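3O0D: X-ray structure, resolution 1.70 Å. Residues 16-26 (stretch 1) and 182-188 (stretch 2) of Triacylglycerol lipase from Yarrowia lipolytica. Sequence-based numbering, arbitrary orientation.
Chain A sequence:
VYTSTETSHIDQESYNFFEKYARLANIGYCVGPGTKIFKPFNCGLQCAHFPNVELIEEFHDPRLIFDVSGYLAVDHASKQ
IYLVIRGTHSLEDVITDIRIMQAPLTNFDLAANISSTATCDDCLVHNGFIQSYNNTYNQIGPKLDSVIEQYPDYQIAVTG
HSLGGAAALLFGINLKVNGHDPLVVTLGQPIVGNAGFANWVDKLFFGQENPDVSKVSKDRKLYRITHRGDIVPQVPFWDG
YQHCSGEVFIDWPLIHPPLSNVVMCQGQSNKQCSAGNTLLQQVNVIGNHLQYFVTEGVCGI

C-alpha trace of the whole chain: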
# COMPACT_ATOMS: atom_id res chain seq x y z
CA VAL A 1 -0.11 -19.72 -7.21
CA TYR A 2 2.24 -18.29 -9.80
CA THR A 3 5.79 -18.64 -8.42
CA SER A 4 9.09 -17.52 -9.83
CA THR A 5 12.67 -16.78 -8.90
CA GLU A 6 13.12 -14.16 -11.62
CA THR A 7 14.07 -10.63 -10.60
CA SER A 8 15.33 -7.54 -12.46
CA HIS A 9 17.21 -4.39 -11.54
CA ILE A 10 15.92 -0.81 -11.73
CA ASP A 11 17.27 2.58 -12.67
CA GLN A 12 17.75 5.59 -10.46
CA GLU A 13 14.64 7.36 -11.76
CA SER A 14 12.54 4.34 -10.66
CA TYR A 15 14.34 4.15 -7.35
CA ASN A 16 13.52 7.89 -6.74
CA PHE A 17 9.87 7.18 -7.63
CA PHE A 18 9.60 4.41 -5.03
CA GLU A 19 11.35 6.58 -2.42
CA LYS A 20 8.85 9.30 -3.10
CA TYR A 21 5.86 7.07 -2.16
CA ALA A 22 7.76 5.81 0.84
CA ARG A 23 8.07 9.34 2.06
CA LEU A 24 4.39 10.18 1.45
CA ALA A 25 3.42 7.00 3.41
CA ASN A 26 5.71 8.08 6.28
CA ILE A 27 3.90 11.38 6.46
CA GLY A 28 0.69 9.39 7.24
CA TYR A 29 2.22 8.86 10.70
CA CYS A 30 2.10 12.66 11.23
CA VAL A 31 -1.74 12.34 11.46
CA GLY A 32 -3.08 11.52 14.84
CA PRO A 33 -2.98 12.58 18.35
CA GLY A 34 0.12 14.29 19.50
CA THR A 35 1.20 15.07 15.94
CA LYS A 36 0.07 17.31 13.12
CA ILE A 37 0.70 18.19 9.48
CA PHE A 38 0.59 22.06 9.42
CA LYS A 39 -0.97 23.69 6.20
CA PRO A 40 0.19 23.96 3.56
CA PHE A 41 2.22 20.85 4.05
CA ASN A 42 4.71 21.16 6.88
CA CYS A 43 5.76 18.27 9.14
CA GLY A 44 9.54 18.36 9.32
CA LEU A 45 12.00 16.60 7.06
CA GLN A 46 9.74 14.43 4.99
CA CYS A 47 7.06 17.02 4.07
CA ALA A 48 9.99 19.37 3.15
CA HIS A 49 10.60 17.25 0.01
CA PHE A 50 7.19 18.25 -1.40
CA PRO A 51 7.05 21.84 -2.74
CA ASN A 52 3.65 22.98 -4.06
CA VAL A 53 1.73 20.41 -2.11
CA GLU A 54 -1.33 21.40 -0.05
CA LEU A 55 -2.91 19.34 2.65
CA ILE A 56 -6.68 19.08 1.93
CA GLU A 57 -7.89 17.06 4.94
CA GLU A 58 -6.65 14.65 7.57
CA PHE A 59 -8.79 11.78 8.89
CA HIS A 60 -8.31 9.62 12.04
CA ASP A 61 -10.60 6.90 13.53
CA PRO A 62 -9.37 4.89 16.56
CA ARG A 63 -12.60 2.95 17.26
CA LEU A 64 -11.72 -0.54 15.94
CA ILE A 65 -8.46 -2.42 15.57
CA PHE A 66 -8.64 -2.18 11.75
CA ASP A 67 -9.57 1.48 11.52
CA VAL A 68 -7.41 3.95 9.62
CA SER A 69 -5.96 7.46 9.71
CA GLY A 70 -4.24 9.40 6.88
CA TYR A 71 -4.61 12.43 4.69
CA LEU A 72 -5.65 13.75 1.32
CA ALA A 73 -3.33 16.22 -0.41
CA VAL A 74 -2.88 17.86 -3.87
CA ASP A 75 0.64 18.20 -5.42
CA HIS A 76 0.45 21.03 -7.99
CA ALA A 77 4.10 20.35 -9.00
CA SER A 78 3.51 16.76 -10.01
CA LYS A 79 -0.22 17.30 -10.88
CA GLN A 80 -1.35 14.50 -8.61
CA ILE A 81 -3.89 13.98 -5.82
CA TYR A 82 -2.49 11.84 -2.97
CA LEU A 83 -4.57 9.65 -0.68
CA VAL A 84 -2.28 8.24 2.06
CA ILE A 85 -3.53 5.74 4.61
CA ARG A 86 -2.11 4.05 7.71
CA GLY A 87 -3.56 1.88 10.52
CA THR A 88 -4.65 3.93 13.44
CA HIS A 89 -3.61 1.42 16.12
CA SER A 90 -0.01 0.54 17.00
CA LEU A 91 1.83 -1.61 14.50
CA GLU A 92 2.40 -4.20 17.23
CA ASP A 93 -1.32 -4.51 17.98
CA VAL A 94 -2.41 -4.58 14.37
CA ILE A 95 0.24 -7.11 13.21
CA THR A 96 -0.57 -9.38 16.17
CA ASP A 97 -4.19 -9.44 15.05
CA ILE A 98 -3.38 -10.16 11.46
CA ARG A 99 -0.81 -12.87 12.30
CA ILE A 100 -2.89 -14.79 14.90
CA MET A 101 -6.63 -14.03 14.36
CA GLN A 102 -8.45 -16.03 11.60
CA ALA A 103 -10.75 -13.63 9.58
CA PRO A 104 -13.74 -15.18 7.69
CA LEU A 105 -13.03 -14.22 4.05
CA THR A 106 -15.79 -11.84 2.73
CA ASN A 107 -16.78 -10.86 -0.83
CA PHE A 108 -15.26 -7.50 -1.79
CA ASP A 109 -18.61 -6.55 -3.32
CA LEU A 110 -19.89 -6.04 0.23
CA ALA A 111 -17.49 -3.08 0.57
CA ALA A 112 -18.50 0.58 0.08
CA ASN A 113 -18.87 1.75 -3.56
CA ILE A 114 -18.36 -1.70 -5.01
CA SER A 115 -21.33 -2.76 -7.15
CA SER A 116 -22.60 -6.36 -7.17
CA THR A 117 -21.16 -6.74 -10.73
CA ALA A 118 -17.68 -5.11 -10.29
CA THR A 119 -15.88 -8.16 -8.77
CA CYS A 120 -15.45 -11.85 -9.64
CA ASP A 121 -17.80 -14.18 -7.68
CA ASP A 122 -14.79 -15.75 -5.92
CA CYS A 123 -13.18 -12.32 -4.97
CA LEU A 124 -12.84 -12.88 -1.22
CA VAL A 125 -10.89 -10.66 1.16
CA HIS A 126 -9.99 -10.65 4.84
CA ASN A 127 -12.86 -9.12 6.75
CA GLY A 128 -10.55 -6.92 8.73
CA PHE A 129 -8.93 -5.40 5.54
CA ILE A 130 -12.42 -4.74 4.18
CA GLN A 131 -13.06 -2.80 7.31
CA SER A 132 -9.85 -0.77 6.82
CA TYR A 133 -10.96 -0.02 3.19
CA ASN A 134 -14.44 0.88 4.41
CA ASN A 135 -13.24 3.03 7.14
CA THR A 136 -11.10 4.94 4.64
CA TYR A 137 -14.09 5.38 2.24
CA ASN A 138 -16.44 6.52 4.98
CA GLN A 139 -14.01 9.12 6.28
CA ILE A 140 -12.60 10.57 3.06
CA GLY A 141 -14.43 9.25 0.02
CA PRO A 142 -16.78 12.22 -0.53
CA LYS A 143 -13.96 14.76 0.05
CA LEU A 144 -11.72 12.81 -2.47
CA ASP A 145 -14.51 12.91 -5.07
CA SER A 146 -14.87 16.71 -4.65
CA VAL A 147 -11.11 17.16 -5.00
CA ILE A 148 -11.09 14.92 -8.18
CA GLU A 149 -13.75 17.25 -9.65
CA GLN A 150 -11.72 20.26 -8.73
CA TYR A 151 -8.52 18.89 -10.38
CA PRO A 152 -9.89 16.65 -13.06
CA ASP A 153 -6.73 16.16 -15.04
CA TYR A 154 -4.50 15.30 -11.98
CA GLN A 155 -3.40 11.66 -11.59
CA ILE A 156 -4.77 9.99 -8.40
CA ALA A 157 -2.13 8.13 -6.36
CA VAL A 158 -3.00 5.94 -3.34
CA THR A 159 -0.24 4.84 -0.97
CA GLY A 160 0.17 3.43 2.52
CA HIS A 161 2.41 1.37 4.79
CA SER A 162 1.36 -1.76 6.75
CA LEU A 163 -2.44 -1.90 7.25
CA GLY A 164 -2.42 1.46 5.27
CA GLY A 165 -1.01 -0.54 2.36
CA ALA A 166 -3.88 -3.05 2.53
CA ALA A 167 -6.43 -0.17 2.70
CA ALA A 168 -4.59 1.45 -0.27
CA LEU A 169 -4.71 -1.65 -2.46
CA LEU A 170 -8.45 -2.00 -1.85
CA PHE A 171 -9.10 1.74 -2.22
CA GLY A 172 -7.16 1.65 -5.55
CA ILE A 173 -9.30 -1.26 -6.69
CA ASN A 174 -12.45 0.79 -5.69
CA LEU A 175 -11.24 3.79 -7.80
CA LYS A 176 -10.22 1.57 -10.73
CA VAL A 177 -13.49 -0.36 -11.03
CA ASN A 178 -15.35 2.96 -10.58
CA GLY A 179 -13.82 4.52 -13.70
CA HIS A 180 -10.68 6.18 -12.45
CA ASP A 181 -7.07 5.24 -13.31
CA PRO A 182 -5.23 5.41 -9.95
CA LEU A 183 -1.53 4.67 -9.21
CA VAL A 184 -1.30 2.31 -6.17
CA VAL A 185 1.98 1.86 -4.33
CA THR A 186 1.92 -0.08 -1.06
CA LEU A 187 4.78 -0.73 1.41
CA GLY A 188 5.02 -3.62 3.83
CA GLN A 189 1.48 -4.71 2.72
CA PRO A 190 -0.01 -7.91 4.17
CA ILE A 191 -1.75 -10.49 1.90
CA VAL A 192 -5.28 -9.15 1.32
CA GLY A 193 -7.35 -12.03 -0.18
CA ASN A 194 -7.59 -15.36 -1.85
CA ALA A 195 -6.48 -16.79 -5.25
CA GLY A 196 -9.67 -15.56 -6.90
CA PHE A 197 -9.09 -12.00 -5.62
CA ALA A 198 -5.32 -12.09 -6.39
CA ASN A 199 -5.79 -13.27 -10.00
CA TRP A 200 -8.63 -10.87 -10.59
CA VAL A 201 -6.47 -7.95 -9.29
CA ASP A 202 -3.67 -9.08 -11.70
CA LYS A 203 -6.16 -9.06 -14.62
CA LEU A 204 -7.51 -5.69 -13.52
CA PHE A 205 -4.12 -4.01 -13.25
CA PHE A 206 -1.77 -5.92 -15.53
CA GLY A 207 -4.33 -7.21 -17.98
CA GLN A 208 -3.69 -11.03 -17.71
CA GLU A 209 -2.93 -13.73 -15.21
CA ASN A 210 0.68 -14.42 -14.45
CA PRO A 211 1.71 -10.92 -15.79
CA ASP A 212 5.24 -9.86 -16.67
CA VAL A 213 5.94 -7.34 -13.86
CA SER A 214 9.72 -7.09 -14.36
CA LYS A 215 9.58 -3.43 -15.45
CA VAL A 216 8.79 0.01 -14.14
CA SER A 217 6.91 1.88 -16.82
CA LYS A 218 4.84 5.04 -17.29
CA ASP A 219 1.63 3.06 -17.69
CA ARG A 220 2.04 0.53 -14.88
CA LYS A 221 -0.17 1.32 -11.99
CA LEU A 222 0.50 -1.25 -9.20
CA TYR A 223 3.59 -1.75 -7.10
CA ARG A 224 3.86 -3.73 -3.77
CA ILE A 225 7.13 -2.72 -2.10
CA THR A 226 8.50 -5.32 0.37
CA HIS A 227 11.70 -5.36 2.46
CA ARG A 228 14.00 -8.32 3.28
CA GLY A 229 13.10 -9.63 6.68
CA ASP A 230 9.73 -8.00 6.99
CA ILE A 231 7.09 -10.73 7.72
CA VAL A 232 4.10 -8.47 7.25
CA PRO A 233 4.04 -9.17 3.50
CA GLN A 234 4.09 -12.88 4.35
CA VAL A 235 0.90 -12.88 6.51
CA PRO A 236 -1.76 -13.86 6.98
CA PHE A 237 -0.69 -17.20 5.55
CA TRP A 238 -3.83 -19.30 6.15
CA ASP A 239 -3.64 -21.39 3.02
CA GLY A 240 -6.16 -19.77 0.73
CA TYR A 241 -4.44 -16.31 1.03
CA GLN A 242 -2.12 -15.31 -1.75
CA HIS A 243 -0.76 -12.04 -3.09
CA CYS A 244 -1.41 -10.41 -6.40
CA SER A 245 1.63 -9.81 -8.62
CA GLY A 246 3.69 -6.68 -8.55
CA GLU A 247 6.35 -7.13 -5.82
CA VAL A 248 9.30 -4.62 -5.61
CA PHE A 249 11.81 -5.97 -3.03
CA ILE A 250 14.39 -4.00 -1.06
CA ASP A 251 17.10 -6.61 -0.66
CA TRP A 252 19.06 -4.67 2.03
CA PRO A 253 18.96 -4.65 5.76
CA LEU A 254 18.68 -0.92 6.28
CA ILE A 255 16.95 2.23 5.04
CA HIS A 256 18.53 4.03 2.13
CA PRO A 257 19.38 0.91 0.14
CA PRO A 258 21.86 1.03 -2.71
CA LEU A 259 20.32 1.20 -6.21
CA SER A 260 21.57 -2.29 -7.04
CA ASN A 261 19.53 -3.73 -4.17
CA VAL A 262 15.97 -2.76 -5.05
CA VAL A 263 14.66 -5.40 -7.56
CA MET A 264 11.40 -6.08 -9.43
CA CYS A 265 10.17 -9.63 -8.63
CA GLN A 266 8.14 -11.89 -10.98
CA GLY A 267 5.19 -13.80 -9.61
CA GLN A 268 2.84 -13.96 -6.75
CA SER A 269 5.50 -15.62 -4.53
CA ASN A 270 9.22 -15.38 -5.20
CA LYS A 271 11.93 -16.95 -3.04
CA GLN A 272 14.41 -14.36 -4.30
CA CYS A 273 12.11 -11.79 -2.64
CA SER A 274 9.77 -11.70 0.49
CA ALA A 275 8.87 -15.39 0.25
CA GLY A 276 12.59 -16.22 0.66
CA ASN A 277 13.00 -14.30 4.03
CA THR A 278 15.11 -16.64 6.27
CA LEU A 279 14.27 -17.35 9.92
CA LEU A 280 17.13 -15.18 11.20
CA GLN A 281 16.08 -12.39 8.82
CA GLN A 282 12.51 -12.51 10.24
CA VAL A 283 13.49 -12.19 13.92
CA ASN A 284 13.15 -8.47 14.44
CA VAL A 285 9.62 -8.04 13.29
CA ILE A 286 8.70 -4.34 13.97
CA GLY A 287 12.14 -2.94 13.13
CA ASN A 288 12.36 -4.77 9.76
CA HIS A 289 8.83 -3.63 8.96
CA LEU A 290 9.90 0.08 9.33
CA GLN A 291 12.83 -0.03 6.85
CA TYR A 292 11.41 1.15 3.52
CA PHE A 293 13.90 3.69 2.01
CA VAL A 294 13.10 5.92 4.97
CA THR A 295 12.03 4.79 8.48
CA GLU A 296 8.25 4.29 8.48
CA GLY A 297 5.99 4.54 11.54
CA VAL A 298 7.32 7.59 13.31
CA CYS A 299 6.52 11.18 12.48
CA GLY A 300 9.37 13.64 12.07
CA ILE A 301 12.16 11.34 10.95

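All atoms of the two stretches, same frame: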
# COMPACT_ATOMS: atom_id res chain seq x y z
N ASN A 16 13.96 6.64 -7.34
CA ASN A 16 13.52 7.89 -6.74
C ASN A 16 11.94 7.96 -6.65
O ASN A 16 11.40 8.55 -5.67
CB ASN A 16 13.95 9.09 -7.57
CG ASN A 16 15.47 9.27 -7.57
OD1 ASN A 16 16.16 8.71 -6.74
ND2 ASN A 16 15.99 10.05 -8.55
N PHE A 17 11.30 7.26 -7.59
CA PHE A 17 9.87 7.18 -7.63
C PHE A 17 9.37 6.33 -6.44
O PHE A 17 8.48 6.77 -5.67
CB PHE A 17 9.51 6.52 -8.94
CG PHE A 17 8.08 5.98 -9.01
CD1 PHE A 17 6.98 6.81 -9.29
CD2 PHE A 17 7.94 4.61 -8.96
CE1 PHE A 17 5.68 6.14 -9.47
CE2 PHE A 17 6.70 3.99 -9.07
CZ PHE A 17 5.59 4.78 -9.32
N PHE A 18 10.01 5.19 -6.19
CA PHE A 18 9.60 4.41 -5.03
C PHE A 18 9.85 5.17 -3.73
O PHE A 18 9.04 5.18 -2.85
CB PHE A 18 10.30 3.07 -5.01
CG PHE A 18 9.95 2.18 -6.19
CD1 PHE A 18 8.64 1.95 -6.55
CD2 PHE A 18 10.92 1.56 -6.92
CE1 PHE A 18 8.34 1.14 -7.58
CE2 PHE A 18 10.60 0.74 -7.98
CZ PHE A 18 9.33 0.55 -8.32
N GLU A 19 11.01 5.80 -3.64
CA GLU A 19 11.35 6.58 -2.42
C GLU A 19 10.35 7.64 -2.16
O GLU A 19 9.96 7.89 -1.02
CB GLU A 19 12.77 7.12 -2.58
CG GLU A 19 13.23 8.00 -1.42
CD GLU A 19 14.68 8.52 -1.68
OE1 GLU A 19 14.86 9.30 -2.63
OE2 GLU A 19 15.57 8.07 -0.91
N LYS A 20 9.91 8.30 -3.24
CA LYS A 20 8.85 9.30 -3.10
C LYS A 20 7.59 8.80 -2.35
O LYS A 20 7.15 9.52 -1.37
CB LYS A 20 8.46 9.86 -4.49
CG LYS A 20 7.20 10.72 -4.38
CD LYS A 20 6.89 11.23 -5.83
CE LYS A 20 5.51 11.86 -5.85
NZ LYS A 20 5.19 12.41 -7.22
N TYR A 21 7.12 7.63 -2.76
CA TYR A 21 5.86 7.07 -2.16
C TYR A 21 6.24 6.59 -0.73
O TYR A 21 5.43 6.76 0.26
CB TYR A 21 5.11 6.03 -3.04
CG TYR A 21 4.56 6.81 -4.21
CD1 TYR A 21 3.40 7.58 -4.06
CD2 TYR A 21 5.28 6.88 -5.38
CE1 TYR A 21 2.95 8.37 -5.04
CE2 TYR A 21 4.81 7.71 -6.41
CZ TYR A 21 3.66 8.45 -6.20
OH TYR A 21 3.20 9.26 -7.20
N ALA A 22 7.45 6.12 -0.53
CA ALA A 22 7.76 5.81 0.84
C ALA A 22 7.69 7.01 1.75
O ALA A 22 7.28 6.92 2.91
CB ALA A 22 9.22 5.14 0.95
N ARG A 23 8.15 8.16 1.27
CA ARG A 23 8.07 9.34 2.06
C ARG A 23 6.61 9.79 2.30
O ARG A 23 6.29 10.15 3.36
CB ARG A 23 8.80 10.53 1.44
CG ARG A 23 10.28 10.37 1.20
CD ARG A 23 10.86 11.73 0.85
NE ARG A 23 12.19 11.69 0.30
CZ ARG A 23 13.29 11.57 1.01
NH1 ARG A 23 13.27 11.49 2.31
NH2 ARG A 23 14.43 11.56 0.37
N LEU A 24 5.78 9.76 1.29
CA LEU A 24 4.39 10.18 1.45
C LEU A 24 3.72 9.25 2.50
O LEU A 24 2.89 9.75 3.31
CB LEU A 24 3.61 10.10 0.14
CG LEU A 24 4.05 11.30 -0.72
CD1 LEU A 24 3.55 10.98 -2.20
CD2 LEU A 24 3.60 12.76 -0.29
N ALA A 25 3.98 7.96 2.37
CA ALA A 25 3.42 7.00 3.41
C ALA A 25 3.88 7.32 4.77
O ALA A 25 3.07 7.23 5.74
CB ALA A 25 3.84 5.60 3.06
N ASN A 26 5.15 7.68 4.94
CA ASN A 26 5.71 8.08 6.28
C ASN A 26 5.01 9.23 6.86
O ASN A 26 4.67 9.23 8.05
CB ASN A 26 7.25 8.26 6.09
CG ASN A 26 7.90 9.11 7.14
OD1 ASN A 26 7.41 10.16 7.52
ND2 ASN A 26 9.12 8.70 7.53
N PRO A 182 -6.12 5.07 -11.03
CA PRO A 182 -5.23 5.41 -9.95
C PRO A 182 -3.87 4.74 -10.08
O PRO A 182 -3.79 3.61 -10.58
CB PRO A 182 -5.99 4.84 -8.74
CG PRO A 182 -6.60 3.57 -9.33
CD PRO A 182 -7.22 4.15 -10.58
N LEU A 183 -2.82 5.36 -9.52
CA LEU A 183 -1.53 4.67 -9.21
C LEU A 183 -1.62 4.18 -7.77
O LEU A 183 -2.05 4.91 -6.95
CB LEU A 183 -0.41 5.76 -9.30
CG LEU A 183 0.97 5.19 -8.86
CD1 LEU A 183 1.56 3.97 -9.61
CD2 LEU A 183 1.87 6.47 -8.89
N VAL A 184 -1.22 2.92 -7.56
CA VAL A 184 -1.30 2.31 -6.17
C VAL A 184 0.13 1.86 -5.85
O VAL A 184 0.73 1.11 -6.62
CB VAL A 184 -2.19 1.09 -6.25
CG1 VAL A 184 -2.20 0.38 -4.91
CG2 VAL A 184 -3.61 1.53 -6.55
N VAL A 185 0.64 2.37 -4.73
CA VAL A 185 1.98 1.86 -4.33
C VAL A 185 1.76 1.51 -2.84
O VAL A 185 1.42 2.38 -2.05
CB VAL A 185 3.04 2.98 -4.38
CG1 VAL A 185 4.41 2.42 -3.85
CG2 VAL A 185 3.25 3.44 -5.92
N THR A 186 2.09 0.28 -2.49
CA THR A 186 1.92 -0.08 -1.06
C THR A 186 3.31 -0.43 -0.53
O THR A 186 4.18 -0.85 -1.30
CB THR A 186 0.96 -1.30 -0.94
OG1 THR A 186 1.55 -2.50 -1.37
CG2 THR A 186 -0.36 -1.10 -1.81
N LEU A 187 3.48 -0.36 0.80
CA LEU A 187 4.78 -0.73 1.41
C LEU A 187 4.46 -1.62 2.60
O LEU A 187 3.64 -1.23 3.46
CB LEU A 187 5.49 0.53 1.88
CG LEU A 187 5.75 1.54 0.71
CD1 LEU A 187 4.77 2.76 0.80
CD2 LEU A 187 7.22 2.17 0.90
N GLY A 188 5.13 -2.77 2.65
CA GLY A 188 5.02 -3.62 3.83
C GLY A 188 3.54 -4.14 3.90
O GLY A 188 2.98 -4.23 5.01

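Read from the strand, this contact follows a simple rule: alternate residues of an extended chain present apolar side chains to one flank of a helix, and the packing is done without a single hydrogen bond or salt bridge between the two segments. The helix, residues 16-26, crosses the strand, residues 183-187, at 71° between their N-to-C directions, with the axes 8.9 Å apart at closest approach. The contact is modest, 331 Å² counting both sides.

Pro-182 precedes the strand and lies out of reach of the helix. Leu-183 is the first residue to engage. Its CA-to-CB bond points toward the helix, and its t, p rotamer places CD2 beside two aromatic side chains, which it touches from one side. Leu-183 CD2 lies 3.9 Å from Phe-17 CE1, at the edge of that ring and near its plane, and 3.5 Å from Tyr-21 OH. The tyrosine contact is also carbon to carbon, with Leu-183 CD2 3.8 Å from Tyr-21 CZ, so the methyl packs against the hydroxyl end of the ring. The hydroxyl itself is hydrogen-bonded elsewhere in the structure, which lets this polar atom sit beside a methyl without being left unsatisfied. Phe-17 reaches the strand indirectly: its CA-to-CB bond points sideways, and the t rotamer brings the end of the ring nearer.

Val-184 points away, as the alternation of a strand requires, and makes no contact here. Val-185 turns back toward the helix and meets Tyr-21 where the backbones are close, their CA atoms 6.8 Å apart. Its two methyls are placed differently. Val-185 CG1 packs 3.8 Å from Tyr-21 CB, near the base of the side chain, whereas CG2 lies over one face of the Tyr-21 ring and also comes within 4.3 Å of Phe-17 CZ. A beta-branched residue thus covers both the root and the ring of one tyrosine, whose CA-to-CB bond in turn points toward the strand.

Thr-186 again points away; its OG1 is hydrogen-bonded to a residue just beyond one of the stretches. Leu-187 completes the pattern and has the largest area covered on the strand, 63 Å². Here the helix offers alanines instead of rings. Leu-187 CD2 lies 3.6 Å from Ala-22 CB, and Leu-187 CD1 lies 3.7 Å from Ala-25 CB, so the leucine's two methyls meet two small side chains on the helix. CD1 also comes within 4.1 Å of Tyr-21 O, a backbone oxygen already accepting the helical hydrogen bond from Ala-25 N at 2.8 Å. The chi2 of Leu-187, 106°, lies between the usual wells.

Gly-188 leaves the strand with a positive phi of 66°, a conformation that favours glycine, and is out of reach of the helix. The lesson for design is a graded fit: i, i+2, i+4 on the strand meet helix positions spaced 17, 21, 22 and 25, with large aromatics at one end and alanines at the other.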